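Local coordinates for PF04016 domain protein (Desulfitobacterium hafniense, PDB 3L5O), which is of unknown function but combines enolase-like and Rossmann-like folds around a putative active site, with a possible role in heavy-metal chelation, at residues A[53-58]-A[245-250]. Sequence-based numbering, arbitrary orientation.
Sequences NGVGLG and ARAFRI
Val55 meets Ala247 and Phe248 where helix 244-251 lies over one face of the small antiparallel sheet formed by strands 39-42, 46-51 and 54-59. This sheet probably belongs to the enolase-like part of the fold. Strand 54-59 is an outer strand of that sheet. The helix segment lies 187 residues later, just after strand 235-241 of the large mixed sheet, which is probably Rossmann-like.

The packed part is small and wholly apolar. Val55 points at the helix, and its two methyl groups have different partners. CG1 faces the methyl of Ala247, with Val55 CG1 4.5 Å from Ala247 CB. CG2 goes to the aromatic ring instead. It reaches the edge of Phe248, near the ring plane, and does not sit over a face. Phe248 CB does not point at the strand, but with chi1 -87° the ring comes nearer and meets Val55. Val48 of strand 46-51 touches both Val55 and Phe248, and Val241 touches both Val55 and Ala247. All three contacting residues are buried.

The packing is light even here, with 114 Å² buried in total and Val55 and Ala247 CA atoms 8.2 Å apart. Leu57 adds little, as its CD2 comes no nearer than 5.5 Å, to Ala247 O. The other side of the helix faces solvent. Ala245 and Arg249 are exposed, and Arg249 NE makes a salt bridge with Glu255 OE2. The closest approach between the segments belongs to the aromatic edge, where Val55 CG2 lies 4.3 Å from Phe248 CE1.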
loop_
_atom_site.group_PDB
_atom_site.type_symbol
_atom_site.label_atom_id
_atom_site.label_comp_id
_atom_site.label_asym_id
_atom_site.label_seq_id
_atom_site.Cartn_x
_atom_site.Cartn_y
_atom_site.Cartn_z
ATOM N N ASN A 53 12.430 11.803 10.464
ATOM C CA ASN A 53 11.113 11.816 11.128
ATOM C C ASN A 53 10.003 10.991 10.414
ATOM O O ASN A 53 8.865 10.905 10.898
ATOM C CB ASN A 53 10.708 13.299 11.286
ATOM C CG ASN A 53 9.312 13.497 11.837
ATOM O OD1 ASN A 53 8.980 13.022 12.924
ATOM N ND2 ASN A 53 8.493 14.251 11.098
ATOM N N GLY A 54 10.325 10.365 9.288
ATOM C CA GLY A 54 9.333 9.689 8.473
ATOM C C GLY A 54 9.409 8.183 8.619
ATOM O O GLY A 54 10.497 7.594 8.633
ATOM N N VAL A 55 8.250 7.550 8.703
ATOM C CA VAL A 55 8.162 6.106 8.846
ATOM C C VAL A 55 7.249 5.511 7.761
ATOM O O VAL A 55 6.098 5.922 7.616
ATOM C CB VAL A 55 7.627 5.718 10.253
ATOM C CG1 VAL A 55 7.353 4.202 10.334
ATOM C CG2 VAL A 55 8.605 6.152 11.308
ATOM N N GLY A 56 7.785 4.542 7.021
ATOM C CA GLY A 56 7.029 3.785 6.047
ATOM C C GLY A 56 6.929 2.309 6.377
ATOM O O GLY A 56 7.780 1.732 7.105
ATOM N N LEU A 57 5.863 1.711 5.844
ATOM C CA LEU A 57 5.463 0.326 6.110
ATOM C C LEU A 57 5.283 -0.435 4.790
ATOM O O LEU A 57 4.925 0.163 3.745
ATOM C CB LEU A 57 4.132 0.282 6.859
ATOM C CG LEU A 57 4.052 0.843 8.270
ATOM C CD1 LEU A 57 2.611 1.177 8.616
ATOM C CD2 LEU A 57 4.629 -0.158 9.272
ATOM N N GLY A 58 5.606 -1.724 4.824
ATOM C CA GLY A 58 5.264 -2.635 3.740
ATOM C C GLY A 58 4.786 -3.978 4.294
ATOM O O GLY A 58 5.288 -4.389 5.340
ATOM N N ALA A 245 8.145 5.721 17.418
ATOM C CA ALA A 245 8.616 4.722 18.379
ATOM C C ALA A 245 7.596 3.587 18.536
ATOM O O ALA A 245 7.958 2.409 18.552
ATOM C CB ALA A 245 8.920 5.387 19.742
ATOM N N ARG A 246 6.318 3.947 18.577
ATOM C CA ARG A 246 5.257 2.979 18.795
ATOM C C ARG A 246 5.030 2.084 17.599
ATOM O O ARG A 246 4.821 0.891 17.759
ATOM C CB ARG A 246 3.950 3.674 19.163
ATOM C CG ARG A 246 2.865 2.697 19.529
ATOM C CD ARG A 246 1.575 3.313 19.997
ATOM N NE ARG A 246 0.599 2.266 20.295
ATOM C CZ ARG A 246 -0.430 2.409 21.113
ATOM N NH1 ARG A 246 -0.642 3.562 21.735
ATOM N NH2 ARG A 246 -1.251 1.388 21.321
ATOM N N ALA A 247 5.054 2.664 16.403
ATOM C CA ALA A 247 4.950 1.906 15.161
ATOM C C ALA A 247 5.969 0.766 15.111
ATOM O O ALA A 247 5.649 -0.323 14.684
ATOM C CB ALA A 247 5.137 2.837 13.968
ATOM N N PHE A 248 7.190 1.032 15.545
ATOM C CA PHE A 248 8.240 0.005 15.599
ATOM C C PHE A 248 7.970 -1.058 16.661
ATOM O O PHE A 248 8.210 -2.236 16.427
ATOM C CB PHE A 248 9.610 0.630 15.828
ATOM C CG PHE A 248 10.310 1.064 14.550
ATOM C CD1 PHE A 248 9.963 2.256 13.911
ATOM C CD2 PHE A 248 11.311 0.274 13.993
ATOM C CE1 PHE A 248 10.618 2.661 12.737
ATOM C CE2 PHE A 248 11.965 0.669 12.841
ATOM C CZ PHE A 248 11.611 1.870 12.200
ATOM N N ARG A 249 7.462 -0.642 17.816
ATOM C CA ARG A 249 7.080 -1.595 18.854
ATOM C C ARG A 249 6.090 -2.586 18.294
ATOM O O ARG A 249 6.275 -3.782 18.427
ATOM C CB ARG A 249 6.518 -0.882 20.088
ATOM C CG ARG A 249 7.554 0.009 20.781
ATOM C CD ARG A 249 7.212 0.410 22.217
ATOM N NE ARG A 249 6.164 1.437 22.302
ATOM C CZ ARG A 249 6.382 2.758 22.308
ATOM N NH1 ARG A 249 7.615 3.261 22.239
ATOM N NH2 ARG A 249 5.345 3.590 22.391
ATOM N N ILE A 250 5.060 -2.091 17.619
ATOM C CA ILE A 250 4.019 -2.946 17.073
ATOM C C ILE A 250 4.575 -3.907 16.016
ATOM O O ILE A 250 4.305 -5.107 16.070
ATOM C CB ILE A 250 2.857 -2.080 16.475
ATOM C CG1 ILE A 250 2.108 -1.337 17.597
ATOM C CG2 ILE A 250 1.910 -2.951 15.657
ATOM C CD1 ILE A 250 1.284 -0.142 17.139
#